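Local atomic coordinates of uncharacterized protein (Azotobacter vinelandii, PDB entry 6RK0), a protein that binds FAD and heme b as a flavocytochrome and probably works as a low-potential terminal oxidase associated with the iron-only nitrogenase. Residues A37-T42 with T60-E65; Y198-P203 with L220-G225. All coordinates share one frame; numbering follows the deposited sequence.

Contact 1 of 2, residues A37-T42 with T60-E65. With FAD (flavin-adenine dinucleotide), chain F.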
loop_
_atom_site.group_PDB
_atom_site.type_symbol
_atom_site.label_atom_id
_atom_site.label_comp_id
_atom_site.label_asym_id
_atom_site.label_seq_id
_atom_site.Cartn_x
_atom_site.Cartn_y
_atom_site.Cartn_z
ATOM N N ALA A 37 -4.230 -3.511 -16.336
ATOM C CA ALA A 37 -5.143 -4.294 -15.512
ATOM C C ALA A 37 -4.856 -4.112 -14.030
ATOM O O ALA A 37 -5.788 -4.089 -13.210
ATOM C CB ALA A 37 -5.081 -5.767 -15.877
ATOM N N ILE A 38 -3.584 -3.973 -13.645
ATOM C CA ILE A 38 -3.273 -3.734 -12.239
ATOM C C ILE A 38 -3.676 -2.318 -11.848
ATOM O O ILE A 38 -4.331 -2.099 -10.823
ATOM C CB ILE A 38 -1.789 -4.023 -11.956
ATOM C CG1 ILE A 38 -1.441 -5.492 -12.255
ATOM C CG2 ILE A 38 -1.449 -3.680 -10.521
ATOM C CD1 ILE A 38 0.036 -5.847 -12.218
ATOM N N LEU A 39 -3.314 -1.335 -12.677
ATOM C CA LEU A 39 -3.669 0.045 -12.376
ATOM C C LEU A 39 -5.184 0.229 -12.278
ATOM O O LEU A 39 -5.666 1.036 -11.482
ATOM C CB LEU A 39 -3.107 0.956 -13.450
ATOM C CG LEU A 39 -1.579 1.055 -13.527
ATOM C CD1 LEU A 39 -1.201 1.888 -14.736
ATOM C CD2 LEU A 39 -0.998 1.655 -12.236
ATOM N N ASP A 40 -5.948 -0.503 -13.082
ATOM C CA ASP A 40 -7.385 -0.312 -13.125
ATOM C C ASP A 40 -8.086 -1.004 -11.962
ATOM O O ASP A 40 -9.261 -0.749 -11.740
ATOM C CB ASP A 40 -7.948 -0.835 -14.443
ATOM C CG ASP A 40 -7.557 0.020 -15.637
ATOM O OD1 ASP A 40 -7.046 1.145 -15.436
ATOM O OD2 ASP A 40 -7.774 -0.453 -16.787
ATOM N N ALA A 41 -7.401 -1.867 -11.223
ATOM C CA ALA A 41 -8.002 -2.666 -10.172
ATOM C C ALA A 41 -8.108 -1.968 -8.828
ATOM O O ALA A 41 -8.802 -2.490 -7.944
ATOM C CB ALA A 41 -7.243 -3.968 -9.996
ATOM N N THR A 42 -7.451 -0.828 -8.636
ATOM C CA THR A 42 -7.320 -0.249 -7.310
ATOM C C THR A 42 -7.079 1.245 -7.437
ATOM O O THR A 42 -6.442 1.680 -8.389
ATOM C CB THR A 42 -6.170 -0.926 -6.546
ATOM O OG1 THR A 42 -6.088 -0.305 -5.259
ATOM C CG2 THR A 42 -4.833 -0.834 -7.269
ATOM N N THR A 60 -1.441 7.747 -1.847
ATOM C CA THR A 60 -2.348 8.673 -2.508
ATOM C C THR A 60 -3.281 7.902 -3.432
ATOM O O THR A 60 -2.948 6.822 -3.918
ATOM C CB THR A 60 -1.539 9.737 -3.259
ATOM O OG1 THR A 60 -2.421 10.775 -3.656
ATOM C CG2 THR A 60 -0.777 9.140 -4.472
ATOM N N PHE A 61 -4.445 8.478 -3.705
ATOM C CA PHE A 61 -5.302 7.948 -4.760
ATOM C C PHE A 61 -4.725 8.285 -6.133
ATOM O O PHE A 61 -3.992 9.270 -6.283
ATOM C CB PHE A 61 -6.733 8.480 -4.621
ATOM C CG PHE A 61 -7.627 7.581 -3.771
ATOM C CD1 PHE A 61 -7.090 6.774 -2.720
ATOM C CD2 PHE A 61 -8.931 7.377 -4.124
ATOM C CE1 PHE A 61 -7.919 5.935 -1.944
ATOM C CE2 PHE A 61 -9.767 6.574 -3.356
ATOM C CZ PHE A 61 -9.269 5.842 -2.278
ATOM N N PHE A 62 -5.083 7.480 -7.144
ATOM C CA PHE A 62 -4.719 7.796 -8.521
ATOM C C PHE A 62 -5.775 7.270 -9.452
ATOM O O PHE A 62 -6.580 6.406 -9.089
ATOM C CB PHE A 62 -3.342 7.192 -8.906
ATOM C CG PHE A 62 -3.409 5.708 -9.143
ATOM C CD1 PHE A 62 -3.488 4.809 -8.083
ATOM C CD2 PHE A 62 -3.548 5.211 -10.424
ATOM C CE1 PHE A 62 -3.666 3.472 -8.300
ATOM C CE2 PHE A 62 -3.729 3.859 -10.659
ATOM C CZ PHE A 62 -3.782 2.985 -9.598
ATOM N N TRP A 63 -5.758 7.805 -10.679
ATOM C CA TRP A 63 -6.643 7.300 -11.718
ATOM C C TRP A 63 -5.881 7.244 -13.038
ATOM O O TRP A 63 -4.922 7.986 -13.239
ATOM C CB TRP A 63 -7.946 8.102 -11.826
ATOM C CG TRP A 63 -7.834 9.500 -12.302
ATOM C CD1 TRP A 63 -8.189 9.956 -13.558
ATOM C CD2 TRP A 63 -7.411 10.676 -11.562
ATOM N NE1 TRP A 63 -7.992 11.310 -13.621
ATOM C CE2 TRP A 63 -7.545 11.785 -12.421
ATOM C CE3 TRP A 63 -6.976 10.902 -10.248
ATOM C CZ2 TRP A 63 -7.242 13.102 -11.994
ATOM C CZ3 TRP A 63 -6.705 12.210 -9.816
ATOM C CH2 TRP A 63 -6.815 13.281 -10.704
ATOM N N ARG A 64 -6.309 6.364 -13.932
ATOM C CA ARG A 64 -5.668 6.220 -15.229
ATOM C C ARG A 64 -6.562 6.798 -16.313
ATOM O O ARG A 64 -7.779 6.566 -16.327
ATOM C CB ARG A 64 -5.407 4.748 -15.547
ATOM C CG ARG A 64 -4.631 4.547 -16.845
ATOM C CD ARG A 64 -4.321 3.104 -17.172
ATOM N NE ARG A 64 -5.479 2.276 -17.482
ATOM C CZ ARG A 64 -6.001 2.166 -18.698
ATOM N NH1 ARG A 64 -5.522 2.869 -19.726
ATOM N NH2 ARG A 64 -6.990 1.315 -18.895
ATOM N N GLU A 65 -5.957 7.540 -17.233
ATOM C CA GLU A 65 -6.615 7.919 -18.498
ATOM C C GLU A 65 -5.661 7.530 -19.622
ATOM O O GLU A 65 -4.594 8.141 -19.773
ATOM C CB GLU A 65 -6.932 9.415 -18.557
ATOM C CG GLU A 65 -7.787 9.900 -17.426
ATOM C CD GLU A 65 -8.167 11.354 -17.560
ATOM O OE1 GLU A 65 -8.021 11.950 -18.691
ATOM O OE2 GLU A 65 -8.654 11.940 -16.543
HETATM P PA FAD F . 3.346 17.403 4.975
HETATM O O1A FAD F . 2.385 17.698 6.058
HETATM O O2A FAD F . 4.032 18.526 4.308
HETATM O O5B FAD F . 4.427 16.350 5.473
HETATM C C5B FAD F . 5.198 16.634 6.662
HETATM C C4B FAD F . 5.384 15.375 7.445
HETATM O O4B FAD F . 4.100 14.851 7.853
HETATM C C3B FAD F . 6.015 14.218 6.675
HETATM O O3B FAD F . 7.427 14.348 6.547
HETATM C C2B FAD F . 5.558 13.013 7.502
HETATM O O2B FAD F . 6.405 12.847 8.627
HETATM C C1B FAD F . 4.155 13.440 7.960
HETATM N N9A FAD F . 3.096 12.874 7.119
HETATM C C8A FAD F . 2.606 13.378 5.949
HETATM N N7A FAD F . 1.701 12.611 5.390
HETATM C C5A FAD F . 1.594 11.526 6.253
HETATM C C6A FAD F . 0.809 10.356 6.215
HETATM N N6A FAD F . -0.044 10.046 5.227
HETATM N N1A FAD F . 0.977 9.464 7.222
HETATM C C2A FAD F . 1.846 9.742 8.203
HETATM N N3A FAD F . 2.637 10.816 8.335
HETATM C C4A FAD F . 2.458 11.668 7.320
HETATM N N1 FAD F . -3.238 13.088 -0.202
HETATM C C2 FAD F . -3.591 13.772 -1.332
HETATM O O2 FAD F . -3.204 14.924 -1.533
HETATM N N3 FAD F . -4.373 13.177 -2.279
HETATM C C4 FAD F . -4.862 11.887 -2.200
HETATM O O4 FAD F . -5.503 11.393 -3.134
HETATM C C4X FAD F . -4.541 11.193 -0.968
HETATM N N5 FAD F . -5.028 9.962 -0.793
HETATM C C5X FAD F . -4.612 9.264 0.344
HETATM C C6 FAD F . -5.049 7.945 0.529
HETATM C C7 FAD F . -4.647 7.204 1.642
HETATM C C7M FAD F . -5.153 5.798 1.823
HETATM C C8 FAD F . -3.816 7.803 2.601
HETATM C C8M FAD F . -3.323 7.043 3.797
HETATM C C9 FAD F . -3.407 9.129 2.436
HETATM C C9A FAD F . -3.804 9.871 1.324
HETATM N N10 FAD F . -3.418 11.216 1.132
HETATM C C10 FAD F . -3.710 11.869 -0.031
HETATM C "C1'" FAD F . -2.584 11.936 2.108
HETATM C "C2'" FAD F . -1.101 11.882 1.763
HETATM O "O2'" FAD F . -0.560 10.630 2.158
HETATM C "C3'" FAD F . -0.335 12.998 2.471
HETATM O "O3'" FAD F . -0.534 12.877 3.876
HETATM C "C4'" FAD F . -0.737 14.400 2.027
HETATM O "O4'" FAD F . -0.749 14.469 0.598
HETATM C "C5'" FAD F . 0.176 15.456 2.599
HETATM O "O5'" FAD F . 1.538 15.156 2.192
HETATM P P FAD F . 2.663 16.235 2.343
HETATM O O1P FAD F . 2.310 17.501 1.603
HETATM O O2P FAD F . 3.965 15.559 2.007
HETATM O O3P FAD F . 2.598 16.503 3.915
#

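Contact 2 of 2, residues Y198-P203 with L220-G225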
loop_
_atom_site.group_PDB
_atom_site.type_symbol
_atom_site.label_atom_id
_atom_site.label_comp_id
_atom_site.label_asym_id
_atom_site.label_seq_id
_atom_site.Cartn_x
_atom_site.Cartn_y
_atom_site.Cartn_z
ATOM N N TYR A 198 -9.710 -6.942 -0.900
ATOM C CA TYR A 198 -10.521 -5.850 -0.371
ATOM C C TYR A 198 -11.997 -6.226 -0.415
ATOM O O TYR A 198 -12.473 -6.881 -1.340
ATOM C CB TYR A 198 -10.303 -4.582 -1.192
ATOM C CG TYR A 198 -9.079 -3.797 -0.834
ATOM C CD1 TYR A 198 -8.932 -3.249 0.443
ATOM C CD2 TYR A 198 -8.070 -3.564 -1.760
ATOM C CE1 TYR A 198 -7.824 -2.494 0.790
ATOM C CE2 TYR A 198 -6.970 -2.806 -1.431
ATOM C CZ TYR A 198 -6.837 -2.257 -0.160
ATOM O OH TYR A 198 -5.756 -1.477 0.172
ATOM N N GLN A 199 -12.726 -5.729 0.582
ATOM C CA GLN A 199 -14.176 -5.843 0.677
ATOM C C GLN A 199 -14.757 -4.456 0.899
ATOM O O GLN A 199 -14.272 -3.695 1.726
ATOM C CB GLN A 199 -14.526 -6.751 1.891
ATOM C CG GLN A 199 -16.021 -6.939 2.091
ATOM C CD GLN A 199 -16.331 -7.851 3.243
ATOM O OE1 GLN A 199 -15.618 -7.861 4.252
ATOM N NE2 GLN A 199 -17.420 -8.620 3.112
ATOM N N VAL A 200 -15.818 -4.177 0.178
ATOM C CA VAL A 200 -16.561 -2.942 0.334
ATOM C C VAL A 200 -17.843 -3.283 1.074
ATOM O O VAL A 200 -18.490 -4.290 0.764
ATOM C CB VAL A 200 -16.842 -2.363 -1.055
ATOM C CG1 VAL A 200 -17.807 -1.318 -1.016
ATOM C CG2 VAL A 200 -15.614 -1.877 -1.670
ATOM N N LEU A 201 -18.181 -2.500 2.095
ATOM C CA LEU A 201 -19.370 -2.733 2.894
ATOM C C LEU A 201 -20.476 -1.786 2.463
ATOM O O LEU A 201 -20.230 -0.818 1.733
ATOM C CB LEU A 201 -19.026 -2.559 4.375
ATOM C CG LEU A 201 -17.970 -3.542 4.907
ATOM C CD1 LEU A 201 -17.694 -3.259 6.371
ATOM C CD2 LEU A 201 -18.386 -4.995 4.711
ATOM N N PRO A 202 -21.713 -2.010 2.918
ATOM C CA PRO A 202 -22.822 -1.124 2.530
ATOM C C PRO A 202 -22.549 0.315 2.936
ATOM O O PRO A 202 -22.004 0.582 4.008
ATOM C CB PRO A 202 -24.020 -1.693 3.311
ATOM C CG PRO A 202 -23.699 -3.179 3.425
ATOM C CD PRO A 202 -22.195 -3.192 3.663
ATOM N N PRO A 203 -22.972 1.276 2.131
ATOM C CA PRO A 203 -22.727 2.681 2.467
ATOM C C PRO A 203 -23.446 3.107 3.728
ATOM O O PRO A 203 -24.536 2.635 4.042
ATOM C CB PRO A 203 -23.230 3.438 1.238
ATOM C CG PRO A 203 -23.166 2.423 0.133
ATOM C CD PRO A 203 -23.550 1.128 0.789
ATOM N N LEU A 220 -23.324 2.153 -5.155
ATOM C CA LEU A 220 -23.072 0.722 -4.988
ATOM C C LEU A 220 -22.158 0.168 -6.064
ATOM O O LEU A 220 -21.714 -0.977 -5.947
ATOM C CB LEU A 220 -24.376 -0.086 -4.946
ATOM C CG LEU A 220 -25.333 0.298 -3.814
ATOM C CD1 LEU A 220 -26.637 -0.448 -3.912
ATOM C CD2 LEU A 220 -24.717 0.059 -2.463
ATOM N N LYS A 221 -21.857 0.947 -7.092
ATOM C CA LYS A 221 -20.935 0.529 -8.139
ATOM C C LYS A 221 -19.462 0.736 -7.778
ATOM O O LYS A 221 -18.587 0.145 -8.423
ATOM C CB LYS A 221 -21.287 1.224 -9.453
ATOM C CG LYS A 221 -22.658 0.818 -9.985
ATOM C CD LYS A 221 -22.896 1.334 -11.385
ATOM C CE LYS A 221 -24.189 0.776 -11.972
ATOM N NZ LYS A 221 -25.386 1.157 -11.164
ATOM N N PHE A 222 -19.154 1.536 -6.762
ATOM C CA PHE A 222 -17.763 1.681 -6.356
ATOM C C PHE A 222 -17.227 0.317 -5.915
ATOM O O PHE A 222 -17.867 -0.379 -5.123
ATOM C CB PHE A 222 -17.631 2.699 -5.230
ATOM C CG PHE A 222 -16.281 2.661 -4.576
ATOM C CD1 PHE A 222 -15.159 3.210 -5.199
ATOM C CD2 PHE A 222 -16.102 1.988 -3.390
ATOM C CE1 PHE A 222 -13.909 3.115 -4.630
ATOM C CE2 PHE A 222 -14.840 1.919 -2.808
ATOM C CZ PHE A 222 -13.763 2.477 -3.437
ATOM N N ARG A 223 -16.030 -0.030 -6.389
ATOM C CA ARG A 223 -15.399 -1.305 -6.045
ATOM C C ARG A 223 -13.896 -1.124 -6.106
ATOM O O ARG A 223 -13.412 -0.172 -6.721
ATOM C CB ARG A 223 -15.846 -2.422 -7.005
ATOM C CG ARG A 223 -15.636 -2.113 -8.487
ATOM C CD ARG A 223 -14.251 -2.501 -9.011
ATOM N NE ARG A 223 -13.931 -3.890 -8.648
ATOM C CZ ARG A 223 -12.707 -4.382 -8.434
ATOM N NH1 ARG A 223 -11.610 -3.666 -8.650
ATOM N NH2 ARG A 223 -12.588 -5.645 -8.041
ATOM N N LEU A 224 -13.160 -2.054 -5.482
ATOM C CA LEU A 224 -11.704 -2.015 -5.585
ATOM C C LEU A 224 -11.166 -3.408 -5.300
ATOM O O LEU A 224 -11.802 -4.233 -4.634
ATOM C CB LEU A 224 -11.021 -0.990 -4.648
ATOM C CG LEU A 224 -10.909 -1.351 -3.156
ATOM C CD1 LEU A 224 -10.026 -0.339 -2.456
ATOM C CD2 LEU A 224 -12.268 -1.449 -2.468
ATOM N N GLY A 225 -9.913 -3.605 -5.717
ATOM C CA GLY A 225 -9.156 -4.791 -5.383
ATOM C C GLY A 225 -9.154 -5.843 -6.455
ATOM O O GLY A 225 -9.801 -5.676 -7.517
ATOM O OXT GLY A 225 -8.462 -6.859 -6.180
HETATM O O HOH W 1 -8.030 -7.182 -3.411
HETATM O O HOH W 2 -11.582 -6.894 -3.956
#

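Contact 1 of 2, residues A37-T42 with T60-E65
The strand that borders the flavin is joined to helix 32-40 by a salt bridge and by the packing of Phe62 on Leu39. Arg64 meets Asp40 side-on with two nitrogens, one to each carboxylate oxygen. Arg64 NE reaches Asp40 OD1 at 2.8 Å with an N-H...O angle of 165°. Arg64 NH2 reaches Asp40 OD2, on its syn lone pair, at 2.9 Å. The carboxylate and guanidinium planes lie only 26° apart, so the two bonds together fix the rotation of both groups. Arg64 NH1 has a further acceptor in the carbonyl of Gly66. The arginine chain leaves the strand extended and bends at chi3 (67°), which turns NE toward Asp40 OD1; on the way Arg64 CD passes Leu39 CD1 at 4.1 Å.

The family, that of the pyridoxamine 5'-phosphate oxidases, builds its flavin site on an antiparallel sheet, and here helix 32-40 rests against that sheet through Leu39. Leu39 CD2 lies 3.8 Å from Phe62 CE2, the two side chains crossing at about a right angle. The outer end of the Phe62 ring also reaches two backbone carbonyls, its CZ being 3.3 Å from Leu39 O and 3.2 Å from Thr42 O. Val92 of strand 88-100 touches Leu39, Thr42 and Phe62.

Farther back along the strand, segment 60-65 reaches the cofactor itself: Phe61 N donates to FAD O4 at 3.2 Å. Phe61 also touches the heme, while Ser113 and Ser170 of the second subunit are hydrogen-bonded to the same FAD.

Contact 2 of 2, residues Y198-P203 with L220-G225
The C-terminal tail runs back beside the end of strand 192-200, its end-to-end direction 164° from that of segment 198-203, and the two are joined by apolar side chains and two bridging waters, with no direct hydrogen bond between them. Leu224 bridges Tyr198 and Val200. Leu224 CD1 lies over one face of the Tyr198 ring, 3.9 Å from the centroid and 14° off the ring normal, a CH-pi contact, while Gly225 CA comes to the edge of that ring. The other methyl, Leu224 CD2, presses on Val200 CG2 at 3.5 Å, tighter than usual for two carbons. A chi1 of 76° sets Leu224 CG between the backbone N and the carbonyl carbon, 3.8 Å from Tyr198 CB. An alanine here would probably strip the CH-pi methyl from one face of Tyr198, leave Val200 CG2 with Phe222 but without the leucine methyl, and open a gap between tail and strand.

Val200 CG2 also touches Phe222 CE2 at 4.0 Å, and farther along Leu220 CD2 packs on Pro203 CD at 3.6 Å.

Water joins the backbones: one molecule accepts from Tyr198 N and donates to Gly225 OXT at 2.8 Å, and the other donates to both Tyr198 O and Leu224 O. The terminal carboxylate is gripped within the tail as well, since Arg223 NH1 and NH2 both donate end-on to Gly225 O, the NH2 bond being 2.8 Å long. Gly225 OXT also forms a salt bridge with Arg112 of strand 108-118.

Tyr198 to Val200 pair antiparallel with a strand of the second subunit, where Tyr198 stacks on its counterpart, so the tail lies beside a sheet that continues across the dimer interface.

In the fold
From the N terminus, helix 32-40 comes first, and contact 1 closes the mostly strand-built span that returns to it at residues 60-65. The chain then builds most of the remaining sheet before strand 192-200 begins, and contact 2 closes a second, largely irregular loop between that strand and the C terminus. The contacts are therefore in series, neither nested nor crossed, with centres 15 Å apart. They nevertheless meet in space: Ala41 O is 2.7 Å from Gly225 N, a probable hydrogen bond that brings the last residue up to segment 37-42. Contact 1 thus ties helix 32-40 to the flavin-bordering strand, and contact 2 ties the tail to the strand that pairs with the second subunit.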